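PDB 2UVF: exopolygalacturonase from Yersinia enterocolitica, which hydrolyses pectin-derived polygalacturonate as a family 28 glycoside hydrolase, probably releasing digalacturonate from the chain end. Local coordinates for residues R330-L344 with F354-N368. Residues are numbered along the deposited sequence; the frame is centred on the assembly and turned at random.
Sequences RSSLMTLRGVENVYL and FHGIMNLENHNVVAN. With ADA (alpha-D-galactopyranuronic acid), chain C; ADA (alpha-D-galactopyranuronic acid), chain B; SO4 (sulfate ion), chain D.
Residues 330-344 and 354-368 pair in parallel as successive coils of the solenoid, beside the sugar-binding pocket. The axes of strands 334-337 and 357-360 approach to 4.7 Å and run nearly parallel, and strands 342-344 and 365-368 repeat the pairing past a corner that both segments turn. The backbone bond from Leu336 N to Met358 O (2.9 Å) and its neighbours fix the register, in which Met334 pairs with Ile357 and Val342 with Val365. Such in-register parallel pairing from coil to coil is the hallmark of the right-handed parallel beta-helix of family 28 glycosidases; strands 245-247 and 383-386 continue it on the two sides. Inside, Leu344 CD1 meets Ile357 CG2 at 3.8 Å, joining two faces of the coil. At the turn Asn362 stands in for backbone: its OD1 accepts Val339 N at 2.9 Å, the donor well above the carbonyl plane, while ND2 reaches Leu336 O and Asn359 OD1 by weak bonds. On the opposite sheet surface Met358 SD, placed by CG anti to the carbonyl carbon (chi1 -63°) and a chain extended at the next bond, touches both Thr335 OG1 (3.3 Å) and Ser332 OG; Thr335 OG1 is also bonded to Ser243. At the pocket end, Phe354 CD1 sits over the centre of the Arg330 guanidinium, 3.4 Å above it, with the two planes 69° apart, so a ring edge meets a guanidinium face. Asn379, Tyr326 and Ala353 hold that guanidinium by hydrogen bonds. Ser332 OG accepts His355 N, and the imidazole, anchored through ND1 to Asn379 O, donates its NE2 N-H to carboxylate O6A of the chain C galacturonate in a nearly straight 2.7 Å bond (174°).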
ATOM      1  N   ARG A 330      -7.783 -18.628   5.116  1.00 29.19           N
ATOM      2  CA  ARG A 330      -6.734 -18.629   4.062  1.00 28.75           C
ATOM      3  C   ARG A 330      -5.525 -17.845   4.556  1.00 29.04           C
ATOM      4  O   ARG A 330      -5.690 -16.791   5.156  1.00 29.03           O
ATOM      5  CB  ARG A 330      -7.255 -17.985   2.780  1.00 28.91           C
ATOM      6  CG  ARG A 330      -8.511 -18.606   2.244  1.00 27.28           C
ATOM      7  CD  ARG A 330      -8.974 -17.916   0.986  1.00 25.99           C
ATOM      8  NE  ARG A 330      -9.885 -16.803   1.244  1.00 28.43           N
ATOM      9  CZ  ARG A 330      -9.894 -15.665   0.550  1.00 28.83           C
ATOM     10  NH1 ARG A 330      -9.003 -15.459  -0.428  1.00 29.86           N
ATOM     11  NH2 ARG A 330     -10.772 -14.725   0.845  1.00 27.99           N
ATOM     12  N   SER A 331      -4.323 -18.368   4.324  1.00 29.00           N
ATOM     13  CA  SER A 331      -3.084 -17.680   4.695  1.00 29.35           C
ATOM     14  C   SER A 331      -2.776 -16.454   3.815  1.00 29.60           C
ATOM     15  O   SER A 331      -2.699 -16.555   2.588  1.00 28.82           O
ATOM     16  CB  SER A 331      -1.890 -18.643   4.621  1.00 29.85           C
ATOM     17  OG  SER A 331      -1.745 -19.443   5.801  1.00 29.09           O
ATOM     18  N   SER A 332      -2.604 -15.304   4.460  1.00 29.29           N
ATOM     19  CA  SER A 332      -2.052 -14.115   3.812  1.00 29.65           C
ATOM     20  C   SER A 332      -0.596 -14.350   3.444  1.00 30.00           C
ATOM     21  O   SER A 332       0.028 -15.327   3.895  1.00 29.87           O
ATOM     22  CB  SER A 332      -2.157 -12.903   4.735  1.00 29.31           C
ATOM     23  OG  SER A 332      -3.494 -12.488   4.801  1.00 29.28           O
ATOM     24  N   LEU A 333      -0.042 -13.471   2.627  1.00 29.69           N
ATOM     25  CA  LEU A 333       1.333 -13.662   2.193  1.00 29.75           C
ATOM     26  C   LEU A 333       2.353 -13.294   3.281  1.00 29.78           C
ATOM     27  O   LEU A 333       3.330 -14.005   3.498  1.00 29.77           O
ATOM     28  CB  LEU A 333       1.590 -12.893   0.888  1.00 29.73           C
ATOM     29  CG  LEU A 333       2.886 -13.290   0.179  1.00 31.18           C
ATOM     30  CD1 LEU A 333       2.620 -13.832  -1.233  1.00 30.50           C
ATOM     31  CD2 LEU A 333       3.877 -12.134   0.197  1.00 30.31           C
ATOM     32  N   MET A 334       2.118 -12.183   3.967  1.00 30.27           N
ATOM     33  CA  MET A 334       3.074 -11.671   4.936  1.00 30.92           C
ATOM     34  C   MET A 334       2.314 -10.964   6.034  1.00 31.16           C
ATOM     35  O   MET A 334       1.432 -10.174   5.758  1.00 30.93           O
ATOM     36  CB  MET A 334       4.060 -10.704   4.278  1.00 30.18           C
ATOM     37  CG  MET A 334       5.247 -10.378   5.147  1.00 30.95           C
ATOM     38  SD  MET A 334       6.399  -9.192   4.447  1.00 32.64           S
ATOM     39  CE  MET A 334       7.094 -10.114   3.072  1.00 31.82           C
ATOM     40  N   THR A 335       2.640 -11.269   7.284  1.00 31.92           N
ATOM     41  CA  THR A 335       2.006 -10.599   8.409  1.00 32.24           C
ATOM     42  C   THR A 335       3.047 -10.249   9.445  1.00 32.95           C
ATOM     43  O   THR A 335       3.560 -11.117  10.121  1.00 33.26           O
ATOM     44  CB  THR A 335       0.885 -11.459   9.049  1.00 32.26           C
ATOM     45  OG1 THR A 335      -0.094 -11.771   8.049  1.00 32.14           O
ATOM     46  CG2 THR A 335       0.220 -10.709  10.205  1.00 29.79           C
ATOM     47  N   LEU A 336       3.345  -8.961   9.561  1.00 33.68           N
ATOM     48  CA  LEU A 336       4.350  -8.500  10.495  1.00 34.13           C
ATOM     49  C   LEU A 336       3.630  -7.689  11.522  1.00 34.28           C
ATOM     50  O   LEU A 336       2.992  -6.697  11.189  1.00 34.31           O
ATOM     51  CB  LEU A 336       5.415  -7.648   9.797  1.00 33.41           C
ATOM     52  CG  LEU A 336       5.959  -8.175   8.471  1.00 33.87           C
ATOM     53  CD1 LEU A 336       6.770  -7.051   7.845  1.00 34.80           C
ATOM     54  CD2 LEU A 336       6.773  -9.471   8.620  1.00 32.21           C
ATOM     55  N   ARG A 337       3.746  -8.122  12.775  1.00 35.00           N
ATOM     56  CA  ARG A 337       2.987  -7.534  13.874  1.00 35.27           C
ATOM     57  C   ARG A 337       3.906  -7.127  15.040  1.00 35.62           C
ATOM     58  O   ARG A 337       4.821  -7.872  15.420  1.00 35.80           O
ATOM     59  CB  ARG A 337       1.910  -8.509  14.346  1.00 34.90           C
ATOM     60  CG  ARG A 337       0.929  -7.886  15.323  1.00 34.76           C
ATOM     61  CD  ARG A 337      -0.162  -8.844  15.736  1.00 34.74           C
ATOM     62  NE  ARG A 337       0.338  -9.954  16.543  1.00 35.18           N
ATOM     63  CZ  ARG A 337      -0.443 -10.770  17.250  1.00 35.83           C
ATOM     64  NH1 ARG A 337      -1.753 -10.591  17.269  1.00 35.38           N
ATOM     65  NH2 ARG A 337       0.088 -11.751  17.962  1.00 35.55           N
ATOM     66  N   GLY A 338       3.655  -5.942  15.586  1.00 36.02           N
ATOM     67  CA  GLY A 338       4.446  -5.401  16.691  1.00 36.30           C
ATOM     68  C   GLY A 338       5.856  -4.954  16.373  1.00 37.12           C
ATOM     69  O   GLY A 338       6.631  -4.711  17.293  1.00 37.65           O
ATOM     70  N   VAL A 339       6.194  -4.815  15.084  1.00 37.28           N
ATOM     71  CA  VAL A 339       7.567  -4.514  14.678  1.00 37.14           C
ATOM     72  C   VAL A 339       7.909  -3.024  14.750  1.00 37.99           C
ATOM     73  O   VAL A 339       7.149  -2.157  14.295  1.00 38.07           O
ATOM     74  CB  VAL A 339       7.938  -5.127  13.285  1.00 37.53           C
ATOM     75  CG1 VAL A 339       9.422  -4.974  13.001  1.00 36.28           C
ATOM     76  CG2 VAL A 339       7.567  -6.599  13.227  1.00 35.34           C
ATOM     77  N   GLU A 340       9.062  -2.746  15.361  1.00 38.42           N
ATOM     78  CA  GLU A 340       9.615  -1.408  15.423  1.00 39.16           C
ATOM     79  C   GLU A 340      10.758  -1.339  14.416  1.00 38.56           C
ATOM     80  O   GLU A 340      11.776  -2.012  14.613  1.00 38.37           O
ATOM     81  CB  GLU A 340      10.138  -1.121  16.834  1.00 40.03           C
ATOM     82  CG  GLU A 340      10.675   0.281  17.024  1.00 42.48           C
ATOM     83  CD  GLU A 340       9.568   1.294  17.196  1.00 46.65           C
ATOM     84  OE1 GLU A 340       8.434   0.870  17.535  1.00 47.97           O
ATOM     85  OE2 GLU A 340       9.827   2.508  16.995  1.00 47.85           O
ATOM     86  N   ASN A 341      10.561  -0.554  13.341  1.00 37.72           N
ATOM     87  CA  ASN A 341      11.477  -0.448  12.166  1.00 37.07           C
ATOM     88  C   ASN A 341      11.406  -1.592  11.146  1.00 36.38           C
ATOM     89  O   ASN A 341      12.098  -2.589  11.288  1.00 36.85           O
ATOM     90  CB  ASN A 341      12.952  -0.219  12.556  1.00 37.18           C
ATOM     91  CG  ASN A 341      13.143   0.890  13.579  1.00 38.07           C
ATOM     92  OD1 ASN A 341      14.009   0.795  14.445  1.00 42.26           O
ATOM     93  ND2 ASN A 341      12.359   1.931  13.481  1.00 35.48           N
ATOM     94  N   VAL A 342      10.597  -1.436  10.100  1.00 35.80           N
ATOM     95  CA  VAL A 342      10.540  -2.428   9.006  1.00 34.23           C
ATOM     96  C   VAL A 342      11.040  -1.836   7.681  1.00 33.50           C
ATOM     97  O   VAL A 342      10.854  -0.651   7.411  1.00 33.71           O
ATOM     98  CB  VAL A 342       9.125  -2.975   8.796  1.00 34.31           C
ATOM     99  CG1 VAL A 342       9.132  -4.103   7.765  1.00 33.57           C
ATOM    100  CG2 VAL A 342       8.555  -3.473  10.096  1.00 34.79           C
ATOM    101  N   TYR A 343      11.702  -2.654   6.868  1.00 32.66           N
ATOM    102  CA  TYR A 343      12.110  -2.227   5.534  1.00 31.68           C
ATOM    103  C   TYR A 343      11.887  -3.347   4.541  1.00 31.12           C
ATOM    104  O   TYR A 343      12.614  -4.351   4.546  1.00 31.12           O
ATOM    105  CB  TYR A 343      13.573  -1.746   5.497  1.00 31.33           C
ATOM    106  CG  TYR A 343      14.073  -1.224   4.126  1.00 30.93           C
ATOM    107  CD1 TYR A 343      13.668   0.018   3.632  1.00 31.58           C
ATOM    108  CD2 TYR A 343      15.001  -1.950   3.372  1.00 31.34           C
ATOM    109  CE1 TYR A 343      14.140   0.508   2.390  1.00 30.29           C
ATOM    110  CE2 TYR A 343      15.477  -1.472   2.138  1.00 29.53           C
ATOM    111  CZ  TYR A 343      15.046  -0.244   1.655  1.00 29.83           C
ATOM    112  OH  TYR A 343      15.515   0.235   0.430  1.00 29.16           O
ATOM    113  N   LEU A 344      10.899  -3.130   3.670  1.00 30.70           N
ATOM    114  CA  LEU A 344      10.577  -4.031   2.546  1.00 30.42           C
ATOM    115  C   LEU A 344      11.076  -3.393   1.254  1.00 30.70           C
ATOM    116  O   LEU A 344      10.877  -2.202   1.050  1.00 31.14           O
ATOM    117  CB  LEU A 344       9.056  -4.278   2.509  1.00 29.96           C
ATOM    118  CG  LEU A 344       8.429  -4.571   3.893  1.00 27.39           C
ATOM    119  CD1 LEU A 344       6.882  -4.558   3.836  1.00 26.89           C
ATOM    120  CD2 LEU A 344       8.964  -5.889   4.524  1.00 24.02           C
ATOM    121  N   PHE A 354      -4.735 -15.254   0.624  1.00 27.67           N
ATOM    122  CA  PHE A 354      -5.689 -14.295   1.195  1.00 27.15           C
ATOM    123  C   PHE A 354      -5.150 -12.883   0.859  1.00 27.81           C
ATOM    124  O   PHE A 354      -5.201 -12.478  -0.331  1.00 28.52           O
ATOM    125  CB  PHE A 354      -5.868 -14.595   2.686  1.00 26.85           C
ATOM    126  CG  PHE A 354      -6.970 -13.813   3.387  1.00 25.92           C
ATOM    127  CD1 PHE A 354      -8.175 -13.539   2.780  1.00 23.13           C
ATOM    128  CD2 PHE A 354      -6.777 -13.380   4.692  1.00 25.78           C
ATOM    129  CE1 PHE A 354      -9.190 -12.832   3.460  1.00 24.95           C
ATOM    130  CE2 PHE A 354      -7.786 -12.664   5.379  1.00 26.03           C
ATOM    131  CZ  PHE A 354      -8.989 -12.391   4.759  1.00 26.13           C
ATOM    132  N   HIS A 355      -4.577 -12.181   1.839  1.00 27.61           N
ATOM    133  CA  HIS A 355      -4.045 -10.822   1.648  1.00 28.16           C
ATOM    134  C   HIS A 355      -2.590 -10.882   1.204  1.00 28.47           C
ATOM    135  O   HIS A 355      -1.953 -11.924   1.300  1.00 28.03           O
ATOM    136  CB  HIS A 355      -4.091  -9.976   2.947  1.00 27.85           C
ATOM    137  CG  HIS A 355      -5.455  -9.800   3.557  1.00 26.35           C
ATOM    138  ND1 HIS A 355      -6.594  -9.557   2.818  1.00 27.02           N
ATOM    139  CD2 HIS A 355      -5.841  -9.759   4.852  1.00 23.99           C
ATOM    140  CE1 HIS A 355      -7.625  -9.405   3.626  1.00 25.43           C
ATOM    141  NE2 HIS A 355      -7.193  -9.512   4.868  1.00 25.05           N
ATOM    142  N   GLY A 356      -2.062  -9.741   0.751  1.00 29.33           N
ATOM    143  CA  GLY A 356      -0.653  -9.613   0.344  1.00 29.82           C
ATOM    144  C   GLY A 356       0.202  -9.339   1.562  1.00 30.64           C
ATOM    145  O   GLY A 356       0.413 -10.229   2.398  1.00 30.72           O
ATOM    146  N   ILE A 357       0.651  -8.089   1.694  1.00 30.87           N
ATOM    147  CA  ILE A 357       1.494  -7.670   2.826  1.00 30.58           C
ATOM    148  C   ILE A 357       0.703  -6.978   3.949  1.00 30.73           C
ATOM    149  O   ILE A 357       0.014  -5.987   3.715  1.00 30.42           O
ATOM    150  CB  ILE A 357       2.696  -6.810   2.332  1.00 30.34           C
ATOM    151  CG1 ILE A 357       3.614  -7.681   1.469  1.00 29.56           C
ATOM    152  CG2 ILE A 357       3.483  -6.198   3.525  1.00 29.17           C
ATOM    153  CD1 ILE A 357       4.582  -6.950   0.647  1.00 31.72           C
ATOM    154  N   MET A 358       0.806  -7.523   5.162  1.00 30.53           N
ATOM    155  CA  MET A 358       0.107  -6.986   6.332  1.00 30.78           C
ATOM    156  C   MET A 358       1.086  -6.453   7.365  1.00 31.32           C
ATOM    157  O   MET A 358       2.065  -7.127   7.698  1.00 31.39           O
ATOM    158  CB  MET A 358      -0.757  -8.057   7.013  1.00 31.14           C
ATOM    159  CG  MET A 358      -1.893  -8.621   6.173  1.00 31.09           C
ATOM    160  SD  MET A 358      -2.692  -9.983   7.051  1.00 31.06           S
ATOM    161  CE  MET A 358      -3.506  -9.081   8.387  1.00 29.40           C
ATOM    162  N   ASN A 359       0.817  -5.237   7.840  1.00 30.88           N
ATOM    163  CA  ASN A 359       1.547  -4.614   8.931  1.00 31.44           C
ATOM    164  C   ASN A 359       0.541  -4.331  10.006  1.00 31.65           C
ATOM    165  O   ASN A 359      -0.422  -3.593   9.785  1.00 31.36           O
ATOM    166  CB  ASN A 359       2.174  -3.292   8.496  1.00 31.54           C
ATOM    167  CG  ASN A 359       3.221  -3.475   7.457  1.00 31.69           C
ATOM    168  OD1 ASN A 359       4.398  -3.610   7.777  1.00 28.77           O
ATOM    169  ND2 ASN A 359       2.799  -3.528   6.191  1.00 33.61           N
ATOM    170  N   LEU A 360       0.742  -4.961  11.156  1.00 32.52           N
ATOM    171  CA  LEU A 360      -0.182  -4.823  12.270  1.00 32.76           C
ATOM    172  C   LEU A 360       0.578  -4.253  13.466  1.00 33.10           C
ATOM    173  O   LEU A 360       1.554  -4.843  13.929  1.00 32.96           O
ATOM    174  CB  LEU A 360      -0.850  -6.174  12.597  1.00 32.30           C
ATOM    175  CG  LEU A 360      -1.779  -6.831  11.547  1.00 31.35           C
ATOM    176  CD1 LEU A 360      -2.328  -8.109  12.094  1.00 27.50           C
ATOM    177  CD2 LEU A 360      -2.930  -5.923  11.041  1.00 28.65           C
ATOM    178  N   GLU A 361       0.142  -3.088  13.940  0.50 34.90           N
ATOM    179  CA  GLU A 361       0.758  -2.478  15.095  0.50 36.28           C
ATOM    180  C   GLU A 361       2.275  -2.253  14.947  0.50 35.95           C
ATOM    181  O   GLU A 361       3.001  -2.382  15.893  0.50 37.25           O
ATOM    182  CB  GLU A 361       0.393  -3.246  16.393  0.50 35.97           C
ATOM    183  CG  GLU A 361      -0.948  -2.880  16.995  0.50 38.67           C
ATOM    184  CD  GLU A 361      -1.341  -3.665  18.237  0.50 49.09           C
ATOM    185  OE1 GLU A 361      -1.126  -3.226  19.380  0.50 49.84           O
ATOM    186  OE2 GLU A 361      -1.905  -4.751  18.095  0.50 55.92           O
ATOM    187  N   ASN A 362       2.690  -1.822  13.755  1.00 34.29           N
ATOM    188  CA  ASN A 362       4.082  -1.489  13.498  1.00 33.58           C
ATOM    189  C   ASN A 362       4.352   0.010  13.611  1.00 33.95           C
ATOM    190  O   ASN A 362       3.438   0.841  13.478  1.00 33.31           O
ATOM    191  CB  ASN A 362       4.502  -1.973  12.113  1.00 33.26           C
ATOM    192  CG  ASN A 362       4.451  -3.456  11.982  1.00 32.45           C
ATOM    193  OD1 ASN A 362       4.278  -4.166  12.972  1.00 31.96           O
ATOM    194  ND2 ASN A 362       4.605  -3.950  10.768  1.00 28.78           N
ATOM    195  N   HIS A 363       5.616   0.339  13.887  1.00 34.23           N
ATOM    196  CA  HIS A 363       6.097   1.689  13.753  1.00 34.32           C
ATOM    197  C   HIS A 363       7.220   1.670  12.747  1.00 34.12           C
ATOM    198  O   HIS A 363       7.948   0.674  12.655  1.00 34.72           O
ATOM    199  CB  HIS A 363       6.643   2.237  15.079  1.00 34.74           C
ATOM    200  CG  HIS A 363       5.597   2.517  16.108  1.00 35.56           C
ATOM    201  ND1 HIS A 363       5.914   2.850  17.405  1.00 37.15           N
ATOM    202  CD2 HIS A 363       4.245   2.474  16.046  1.00 35.65           C
ATOM    203  CE1 HIS A 363       4.798   3.035  18.090  1.00 38.26           C
ATOM    204  NE2 HIS A 363       3.772   2.806  17.290  1.00 35.66           N
ATOM    205  N   ASN A 364       7.367   2.781  12.024  1.00 33.49           N
ATOM    206  CA  ASN A 364       8.500   3.025  11.120  1.00 33.21           C
ATOM    207  C   ASN A 364       8.666   1.954  10.051  1.00 32.50           C
ATOM    208  O   ASN A 364       9.666   1.248  10.023  1.00 33.24           O
ATOM    209  CB  ASN A 364       9.796   3.199  11.927  1.00 32.78           C
ATOM    210  CG  ASN A 364       9.612   4.111  13.120  1.00 34.08           C
ATOM    211  OD1 ASN A 364       8.800   5.055  13.084  1.00 32.34           O
ATOM    212  ND2 ASN A 364      10.336   3.816  14.208  1.00 32.85           N
ATOM    213  N   VAL A 365       7.641   1.803   9.216  1.00 32.02           N
ATOM    214  CA  VAL A 365       7.632   0.826   8.121  1.00 30.82           C
ATOM    215  C   VAL A 365       7.950   1.556   6.829  1.00 30.52           C
ATOM    216  O   VAL A 365       7.449   2.648   6.604  1.00 30.30           O
ATOM    217  CB  VAL A 365       6.256   0.142   7.946  1.00 30.60           C
ATOM    218  CG1 VAL A 365       6.276  -0.806   6.740  1.00 27.94           C
ATOM    219  CG2 VAL A 365       5.810  -0.583   9.253  1.00 30.02           C
ATOM    220  N   VAL A 366       8.781   0.939   5.992  1.00 30.14           N
ATOM    221  CA  VAL A 366       9.081   1.467   4.655  1.00 29.68           C
ATOM    222  C   VAL A 366       8.894   0.374   3.609  1.00 29.08           C
ATOM    223  O   VAL A 366       9.436  -0.734   3.756  1.00 29.84           O
ATOM    224  CB  VAL A 366      10.525   2.097   4.578  1.00 29.81           C
ATOM    225  CG1 VAL A 366      10.910   2.480   3.105  1.00 30.65           C
ATOM    226  CG2 VAL A 366      10.604   3.316   5.466  1.00 28.67           C
ATOM    227  N   ALA A 367       8.111   0.672   2.567  1.00 28.33           N
ATOM    228  CA  ALA A 367       8.052  -0.197   1.386  1.00 27.45           C
ATOM    229  C   ALA A 367       8.598   0.492   0.126  1.00 27.19           C
ATOM    230  O   ALA A 367       7.991   1.402  -0.421  1.00 26.98           O
ATOM    231  CB  ALA A 367       6.632  -0.756   1.165  1.00 27.29           C
ATOM    232  N   ASN A 368       9.760   0.033  -0.324  1.00 26.91           N
ATOM    233  CA  ASN A 368      10.472   0.663  -1.415  1.00 27.15           C
ATOM    234  C   ASN A 368      10.590  -0.276  -2.632  1.00 27.22           C
ATOM    235  O   ASN A 368      11.343  -1.239  -2.606  1.00 26.72           O
ATOM    236  CB  ASN A 368      11.874   1.083  -0.929  1.00 27.19           C
ATOM    237  CG  ASN A 368      12.744   1.685  -2.038  1.00 27.60           C
ATOM    238  OD1 ASN A 368      12.260   2.039  -3.114  1.00 27.82           O
ATOM    239  ND2 ASN A 368      14.041   1.823  -1.758  1.00 28.28           N
TER
HETATM  240  C1  ADA C   2     -10.892  -5.226   5.872  1.00 48.63           C
HETATM  241  C2  ADA C   2      -9.732  -4.249   6.152  1.00 49.10           C
HETATM  242  C3  ADA C   2      -8.419  -4.968   5.784  1.00 48.76           C
HETATM  243  C4  ADA C   2      -8.266  -6.274   6.626  1.00 47.80           C
HETATM  244  C5  ADA C   2      -9.483  -7.194   6.380  1.00 46.90           C
HETATM  245  C6  ADA C   2      -9.556  -8.543   7.147  1.00 46.04           C
HETATM  246  O2  ADA C   2      -9.896  -3.016   5.425  1.00 46.13           O
HETATM  247  O3  ADA C   2      -7.302  -4.098   5.943  1.00 50.89           O
HETATM  248  O4  ADA C   2      -8.132  -5.984   8.021  1.00 46.13           O
HETATM  249  O5  ADA C   2     -10.735  -6.479   6.614  1.00 47.28           O
HETATM  250  O6B ADA C   2     -10.642  -8.802   7.711  1.00 45.16           O
HETATM  251  O6A ADA C   2      -8.554  -9.300   7.151  1.00 43.57           O
HETATM  252  C1  ADA B   1     -11.488  -5.671   1.061  1.00 47.05           C
HETATM  253  C2  ADA B   1     -10.522  -6.476   1.954  1.00 45.97           C
HETATM  254  C3  ADA B   1     -11.397  -7.301   2.925  1.00 47.22           C
HETATM  255  C4  ADA B   1     -11.963  -6.293   3.939  1.00 49.04           C
HETATM  256  C5  ADA B   1     -12.865  -5.336   3.139  1.00 49.86           C
HETATM  257  C6  ADA B   1     -13.440  -4.224   4.046  1.00 51.33           C
HETATM  258  O1  ADA B   1     -12.465  -6.500   0.367  1.00 47.38           O
HETATM  259  O2  ADA B   1      -9.619  -7.268   1.216  1.00 40.15           O
HETATM  260  O3  ADA B   1     -10.697  -8.417   3.530  1.00 46.12           O
HETATM  261  O4  ADA B   1     -10.858  -5.507   4.452  1.00 49.77           O
HETATM  262  O5  ADA B   1     -12.157  -4.739   1.966  1.00 49.61           O
HETATM  263  O6B ADA B   1     -12.734  -3.201   4.244  1.00 51.73           O
HETATM  264  O6A ADA B   1     -14.586  -4.397   4.534  1.00 52.09           O
HETATM  265  S   SO4 D1607      -2.809 -13.792  19.364  1.00 56.34           S
HETATM  266  O1  SO4 D1607      -1.985 -14.806  18.702  1.00 54.56           O
HETATM  267  O2  SO4 D1607      -3.465 -12.894  18.398  1.00 52.63           O
HETATM  268  O3  SO4 D1607      -3.853 -14.458  20.157  1.00 55.79           O
HETATM  269  O4  SO4 D1607      -1.918 -13.039  20.254  1.00 56.08           O